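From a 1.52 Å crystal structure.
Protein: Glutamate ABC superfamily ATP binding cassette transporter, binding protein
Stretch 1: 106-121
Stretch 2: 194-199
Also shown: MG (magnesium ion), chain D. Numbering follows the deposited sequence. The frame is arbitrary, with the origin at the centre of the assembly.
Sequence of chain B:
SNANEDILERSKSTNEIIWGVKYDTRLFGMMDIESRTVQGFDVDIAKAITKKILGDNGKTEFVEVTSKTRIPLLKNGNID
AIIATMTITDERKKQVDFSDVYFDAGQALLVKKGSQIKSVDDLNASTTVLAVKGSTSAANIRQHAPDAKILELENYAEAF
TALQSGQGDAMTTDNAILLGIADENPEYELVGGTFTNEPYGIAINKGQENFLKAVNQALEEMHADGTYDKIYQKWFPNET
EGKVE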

ATOM      1  N   GLY B 106      -3.878   5.804   2.225  1.00 14.83           N
ATOM      2  CA  GLY B 106      -3.249   6.711   1.274  1.00 15.20           C
ATOM      3  C   GLY B 106      -3.823   8.088   1.455  1.00 15.59           C
ATOM      4  O   GLY B 106      -4.990   8.227   1.802  1.00 16.30           O
ATOM      5  N   GLN B 107      -3.006   9.109   1.224  1.00 14.64           N
ATOM      6  CA  GLN B 107      -3.496  10.465   1.463  1.00 14.79           C
ATOM      7  C   GLN B 107      -4.541  10.869   0.431  1.00 15.50           C
ATOM      8  O   GLN B 107      -4.443  10.521  -0.744  1.00 16.07           O
ATOM      9  CB  GLN B 107      -2.339  11.455   1.472  1.00 15.28           C
ATOM     10  CG  GLN B 107      -2.757  12.824   2.017  1.00 16.25           C
ATOM     11  CD  GLN B 107      -1.566  13.688   2.343  1.00 17.30           C
ATOM     12  OE1 GLN B 107      -0.487  13.176   2.576  1.00 20.42           O
ATOM     13  NE2 GLN B 107      -1.748  15.003   2.323  1.00 16.94           N
ATOM     14  N   ALA B 108      -5.536  11.636   0.871  1.00 15.27           N
ATOM     15  CA  ALA B 108      -6.665  11.991   0.017  1.00 16.09           C
ATOM     16  C   ALA B 108      -7.176  13.372   0.386  1.00 15.55           C
ATOM     17  O   ALA B 108      -6.666  14.024   1.300  1.00 15.50           O
ATOM     18  CB  ALA B 108      -7.818  10.974   0.116  1.00 16.40           C
ATOM     19  N   LEU B 109      -8.192  13.811  -0.354  1.00 15.39           N
ATOM     20  CA  LEU B 109      -8.807  15.124  -0.195  1.00 14.88           C
ATOM     21  C   LEU B 109     -10.274  14.988   0.156  1.00 15.92           C
ATOM     22  O   LEU B 109     -10.990  14.195  -0.449  1.00 19.33           O
ATOM     23  CB  LEU B 109      -8.755  15.942  -1.473  1.00 16.14           C
ATOM     24  CG  LEU B 109      -7.395  16.314  -2.039  1.00 16.59           C
ATOM     25  CD1 LEU B 109      -7.553  17.195  -3.282  1.00 18.04           C
ATOM     26  CD2 LEU B 109      -6.515  16.998  -0.997  1.00 17.52           C
ATOM     27  N   LEU B 110     -10.731  15.822   1.087  1.00 16.55           N
ATOM     28  CA  LEU B 110     -12.142  15.957   1.415  1.00 17.89           C
ATOM     29  C   LEU B 110     -12.581  17.375   1.061  1.00 18.59           C
ATOM     30  O   LEU B 110     -11.909  18.340   1.440  1.00 18.33           O
ATOM     31  CB  LEU B 110     -12.360  15.694   2.915  1.00 19.15           C
ATOM     32  CG  LEU B 110     -13.791  15.715   3.466  1.00 20.64           C
ATOM     33  CD1 LEU B 110     -14.422  14.371   3.209  1.00 21.37           C
ATOM     34  CD2 LEU B 110     -13.835  16.055   4.967  1.00 22.22           C
ATOM     35  N   VAL B 111     -13.681  17.495   0.311  1.00 19.14           N
ATOM     36  CA  VAL B 111     -14.226  18.781  -0.111  1.00 19.27           C
ATOM     37  C   VAL B 111     -15.735  18.762   0.098  1.00 22.10           C
ATOM     38  O   VAL B 111     -16.348  17.705   0.247  1.00 22.22           O
ATOM     39  CB  VAL B 111     -13.891  19.091  -1.603  1.00 20.07           C
ATOM     40  CG1 VAL B 111     -12.382  19.152  -1.823  1.00 20.33           C
ATOM     41  CG2 VAL B 111     -14.501  18.048  -2.519  1.00 21.89           C
ATOM     42  N   LYS B 112     -16.336  19.953   0.112  1.00 22.45           N
ATOM     43  CA  LYS B 112     -17.787  20.040   0.036  1.00 25.65           C
ATOM     44  C   LYS B 112     -18.258  19.533  -1.327  1.00 25.62           C
ATOM     45  O   LYS B 112     -17.698  19.895  -2.365  1.00 24.07           O
ATOM     46  CB  LYS B 112     -18.235  21.487   0.242  1.00 29.03           C
ATOM     47  CG  LYS B 112     -19.739  21.702   0.264  1.00 34.28           C
ATOM     48  CD  LYS B 112     -20.047  23.185   0.428  1.00 38.46           C
ATOM     49  CE  LYS B 112     -21.452  23.522  -0.037  1.00 41.71           C
ATOM     50  NZ  LYS B 112     -22.417  23.469   1.087  1.00 43.74           N
ATOM     51  N   LYS B 113     -19.309  18.715  -1.330  1.00 27.50           N
ATOM     52  CA  LYS B 113     -19.912  18.302  -2.598  1.00 29.65           C
ATOM     53  C   LYS B 113     -20.194  19.493  -3.502  1.00 30.55           C
ATOM     54  O   LYS B 113     -20.715  20.524  -3.065  1.00 29.28           O
ATOM     55  CB  LYS B 113     -21.205  17.532  -2.361  1.00 31.04           C
ATOM     56  CG  LYS B 113     -20.962  16.152  -1.870  1.00 32.43           C
ATOM     57  CD  LYS B 113     -22.236  15.485  -1.438  1.00 34.60           C
ATOM     58  CE  LYS B 113     -21.905  14.128  -0.840  1.00 35.86           C
ATOM     59  NZ  LYS B 113     -23.097  13.254  -0.788  1.00 37.43           N
ATOM     60  N   GLY B 114     -19.839  19.332  -4.776  1.00 30.82           N
ATOM     61  CA  GLY B 114     -19.991  20.381  -5.747  1.00 31.14           C
ATOM     62  C   GLY B 114     -18.758  21.227  -5.936  1.00 30.22           C
ATOM     63  O   GLY B 114     -18.751  22.078  -6.840  1.00 31.72           O
ATOM     64  N   SER B 115     -17.728  21.040  -5.095  1.00 26.71           N
ATOM     65  CA  SER B 115     -16.476  21.758  -5.269  1.00 26.00           C
ATOM     66  C   SER B 115     -15.950  21.597  -6.687  1.00 26.42           C
ATOM     67  O   SER B 115     -16.123  20.557  -7.326  1.00 27.79           O
ATOM     68  CB  SER B 115     -15.425  21.234  -4.285  1.00 24.17           C
ATOM     69  OG  SER B 115     -14.219  21.936  -4.439  1.00 26.56           O
ATOM     70  N   GLN B 116     -15.272  22.639  -7.170  1.00 27.65           N
ATOM     71  CA  GLN B 116     -14.526  22.537  -8.418  1.00 28.81           C
ATOM     72  C   GLN B 116     -13.285  21.655  -8.274  1.00 30.02           C
ATOM     73  O   GLN B 116     -12.790  21.133  -9.280  1.00 32.43           O
ATOM     74  CB  GLN B 116     -14.164  23.955  -8.883  1.00 30.49           C
ATOM     75  CG  GLN B 116     -13.507  24.098 -10.256  1.00 31.51           C
ATOM     76  CD  GLN B 116     -14.355  23.584 -11.406  1.00 34.25           C
ATOM     77  OE1 GLN B 116     -13.819  23.060 -12.376  1.00 36.69           O
ATOM     78  NE2 GLN B 116     -15.674  23.729 -11.304  1.00 33.26           N
ATOM     79  N   ILE B 117     -12.796  21.454  -7.051  1.00 28.27           N
ATOM     80  CA  ILE B 117     -11.607  20.642  -6.778  1.00 26.60           C
ATOM     81  C   ILE B 117     -11.980  19.165  -6.879  1.00 28.66           C
ATOM     82  O   ILE B 117     -12.826  18.679  -6.123  1.00 28.65           O
ATOM     83  CB  ILE B 117     -11.035  20.984  -5.388  1.00 25.18           C
ATOM     84  CG1 ILE B 117     -10.496  22.423  -5.395  1.00 25.08           C
ATOM     85  CG2 ILE B 117      -9.960  19.981  -4.943  1.00 24.08           C
ATOM     86  CD1 ILE B 117     -10.157  22.964  -4.023  1.00 24.85           C
ATOM     87  N   LYS B 118     -11.342  18.440  -7.810  1.00 29.85           N
ATOM     88  CA  LYS B 118     -11.647  17.033  -8.045  1.00 31.28           C
ATOM     89  C   LYS B 118     -10.502  16.094  -7.709  1.00 29.51           C
ATOM     90  O   LYS B 118     -10.703  14.869  -7.703  1.00 29.87           O
ATOM     91  CB  LYS B 118     -12.014  16.787  -9.513  1.00 35.18           C
ATOM     92  CG  LYS B 118     -12.983  17.773 -10.123  1.00 38.54           C
ATOM     93  CD  LYS B 118     -12.774  17.723 -11.627  1.00 41.43           C
ATOM     94  CE  LYS B 118     -13.883  18.419 -12.397  1.00 42.93           C
ATOM     95  NZ  LYS B 118     -13.858  18.009 -13.837  1.00 43.12           N
ATOM     96  N   SER B 119      -9.315  16.623  -7.470  1.00 26.58           N
ATOM     97  CA  SER B 119      -8.155  15.805  -7.171  1.00 26.56           C
ATOM     98  C   SER B 119      -7.036  16.733  -6.742  1.00 25.66           C
ATOM     99  O   SER B 119      -7.155  17.964  -6.800  1.00 23.37           O
ATOM    100  CB  SER B 119      -7.713  14.982  -8.379  1.00 28.32           C
ATOM    101  OG  SER B 119      -6.936  15.780  -9.260  1.00 27.72           O
ATOM    102  N   VAL B 120      -5.932  16.111  -6.329  1.00 24.08           N
ATOM    103  CA  VAL B 120      -4.763  16.869  -5.929  1.00 25.29           C
ATOM    104  C   VAL B 120      -4.275  17.751  -7.071  1.00 25.00           C
ATOM    105  O   VAL B 120      -3.666  18.787  -6.824  1.00 25.49           O
ATOM    106  CB  VAL B 120      -3.687  15.884  -5.425  1.00 25.93           C
ATOM    107  CG1 VAL B 120      -3.105  15.093  -6.587  1.00 25.69           C
ATOM    108  CG2 VAL B 120      -2.621  16.605  -4.592  1.00 27.26           C
ATOM    109  N   ASP B 121      -4.578  17.390  -8.318  1.00 26.11           N
ATOM    110  CA  ASP B 121      -4.117  18.181  -9.451  1.00 27.99           C
ATOM    111  C   ASP B 121      -4.784  19.556  -9.505  1.00 27.80           C
ATOM    112  O   ASP B 121      -4.274  20.461 -10.170  1.00 28.64           O
ATOM    113  CB  ASP B 121      -4.361  17.421 -10.769  1.00 34.07           C
ATOM    114  CG  ASP B 121      -3.476  16.174 -10.919  1.00 39.57           C
ATOM    115  OD1 ASP B 121      -2.448  16.092 -10.218  1.00 41.26           O
ATOM    116  OD2 ASP B 121      -3.790  15.287 -11.768  1.00 42.05           O
ATOM    117  N   THR B 194      -6.382   8.479  -4.084  1.00 20.44           N
ATOM    118  CA  THR B 194      -5.265   8.738  -3.177  1.00 18.93           C
ATOM    119  C   THR B 194      -4.050   9.175  -3.975  1.00 17.22           C
ATOM    120  O   THR B 194      -3.866   8.761  -5.122  1.00 19.39           O
ATOM    121  CB  THR B 194      -4.894   7.502  -2.296  1.00 18.52           C
ATOM    122  OG1 THR B 194      -4.554   6.386  -3.118  1.00 20.15           O
ATOM    123  CG2 THR B 194      -6.042   7.128  -1.341  1.00 18.18           C
ATOM    124  N   PHE B 195      -3.203  10.004  -3.369  1.00 15.72           N
ATOM    125  CA  PHE B 195      -2.003  10.446  -4.067  1.00 16.12           C
ATOM    126  C   PHE B 195      -0.727  10.116  -3.299  1.00 14.50           C
ATOM    127  O   PHE B 195       0.365  10.525  -3.718  1.00 15.28           O
ATOM    128  CB  PHE B 195      -2.074  11.953  -4.420  1.00 16.01           C
ATOM    129  CG  PHE B 195      -2.349  12.871  -3.249  1.00 15.58           C
ATOM    130  CD1 PHE B 195      -1.300  13.424  -2.519  1.00 15.80           C
ATOM    131  CD2 PHE B 195      -3.654  13.181  -2.887  1.00 16.43           C
ATOM    132  CE1 PHE B 195      -1.569  14.288  -1.421  1.00 15.23           C
ATOM    133  CE2 PHE B 195      -3.928  14.034  -1.814  1.00 15.86           C
ATOM    134  CZ  PHE B 195      -2.895  14.578  -1.078  1.00 15.44           C
ATOM    135  N   THR B 196      -0.837   9.364  -2.204  1.00 14.86           N
ATOM    136  CA  THR B 196       0.315   8.734  -1.581  1.00 14.54           C
ATOM    137  C   THR B 196      -0.061   7.318  -1.179  1.00 14.74           C
ATOM    138  O   THR B 196      -1.242   6.947  -1.155  1.00 15.24           O
ATOM    139  CB  THR B 196       0.784   9.449  -0.319  1.00 14.13           C
ATOM    140  OG1 THR B 196      -0.179   9.233   0.721  1.00 14.74           O
ATOM    141  CG2 THR B 196       0.983  10.956  -0.551  1.00 15.03           C
ATOM    142  N   ASN B 197       0.948   6.529  -0.812  1.00 14.32           N
ATOM    143  CA  ASN B 197       0.703   5.308  -0.053  1.00 13.94           C
ATOM    144  C   ASN B 197       1.057   5.565   1.402  1.00 14.31           C
ATOM    145  O   ASN B 197       2.099   6.154   1.686  1.00 15.31           O
ATOM    146  CB  ASN B 197       1.531   4.155  -0.613  1.00 15.17           C
ATOM    147  CG  ASN B 197       1.116   3.812  -2.006  1.00 16.24           C
ATOM    148  OD1 ASN B 197      -0.072   3.877  -2.341  1.00 16.19           O
ATOM    149  ND2 ASN B 197       2.079   3.477  -2.839  1.00 18.49           N
ATOM    150  N   GLU B 198       0.188   5.139   2.321  1.00 14.67           N
ATOM    151  CA  GLU B 198       0.399   5.344   3.758  1.00 15.09           C
ATOM    152  C   GLU B 198       0.238   4.001   4.446  1.00 14.51           C
ATOM    153  O   GLU B 198      -0.812   3.721   5.030  1.00 15.53           O
ATOM    154  CB  GLU B 198      -0.591   6.364   4.335  1.00 14.54           C
ATOM    155  CG  GLU B 198      -0.575   7.748   3.661  1.00 15.82           C
ATOM    156  CD  GLU B 198       0.659   8.576   3.942  1.00 18.05           C
ATOM    157  OE1 GLU B 198       1.257   8.484   5.019  1.00 18.90           O
ATOM    158  OE2 GLU B 198       1.050   9.376   3.069  1.00 19.03           O
ATOM    159  N   PRO B 199       1.252   3.140   4.379  1.00 12.84           N
ATOM    160  CA  PRO B 199       1.170   1.846   5.091  1.00 12.40           C
ATOM    161  C   PRO B 199       1.360   2.045   6.590  1.00 12.36           C
ATOM    162  O   PRO B 199       2.372   2.606   7.024  1.00 14.99           O
ATOM    163  CB  PRO B 199       2.321   1.032   4.492  1.00 13.59           C
ATOM    164  CG  PRO B 199       3.292   2.090   4.013  1.00 15.59           C
ATOM    165  CD  PRO B 199       2.488   3.271   3.581  1.00 14.28           C
TER
HETATM  166 MG    MG D 302      -1.881   2.831  -2.238  1.00 15.40          MG
HETATM  167  O   HOH W   1      -2.773   4.656  -1.752  1.00 16.74           O
HETATM  168  O   HOH W   2      -1.583   2.465  -0.249  1.00 15.79           O
HETATM  169  O   HOH W   3      -2.460   3.084  -4.223  1.00 17.97           O
HETATM  170  O   HOH W   4      -0.836   1.116  -2.865  1.00 13.67           O

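Two hydrogen bonds, both using the backbone of Gln 107, fix the register. Phe 195 N donates to Gln 107 O (2.9 Å, 156° at the hydrogen), and Gln 107 N donates to Thr 196 OG1 (2.9 Å, 157°). The Thr 196 hydroxyl, at chi1 71° (p), in turn donates through OG1 to Glu 198 OE2 (2.7 Å), so one side-chain oxygen both accepts and donates; the m, m rotamer of Glu 198 folds its carboxylate back to receive it. Gln 107 O also takes a CA-H...O contact from Thr 194 CA (3.1 Å, 132°). Thr 196 N, by contrast, is buried without a partner.

Glycine suits position 106 because Gly 106 CA lies 3.2 Å from Thr 196 O; an ideal CB on Gly 106 would clash with both Thr 196 O and Thr 194 CB.

Packing centres on Phe 195, whose ring end approaches stretch 1 although its CA-to-CB bond points sideways. Val 120 CG2 sits 3.8 Å from the Phe 195 ring centroid, 2° off the normal; over the opposite face, Gln 107 CB lies 4.3 Å from that centroid, 20° off. Leu 109 CD2 adds an apolar contact to Phe 195 CE2 at 4.0 Å. Altogether 482 Å² is buried, counting both sides.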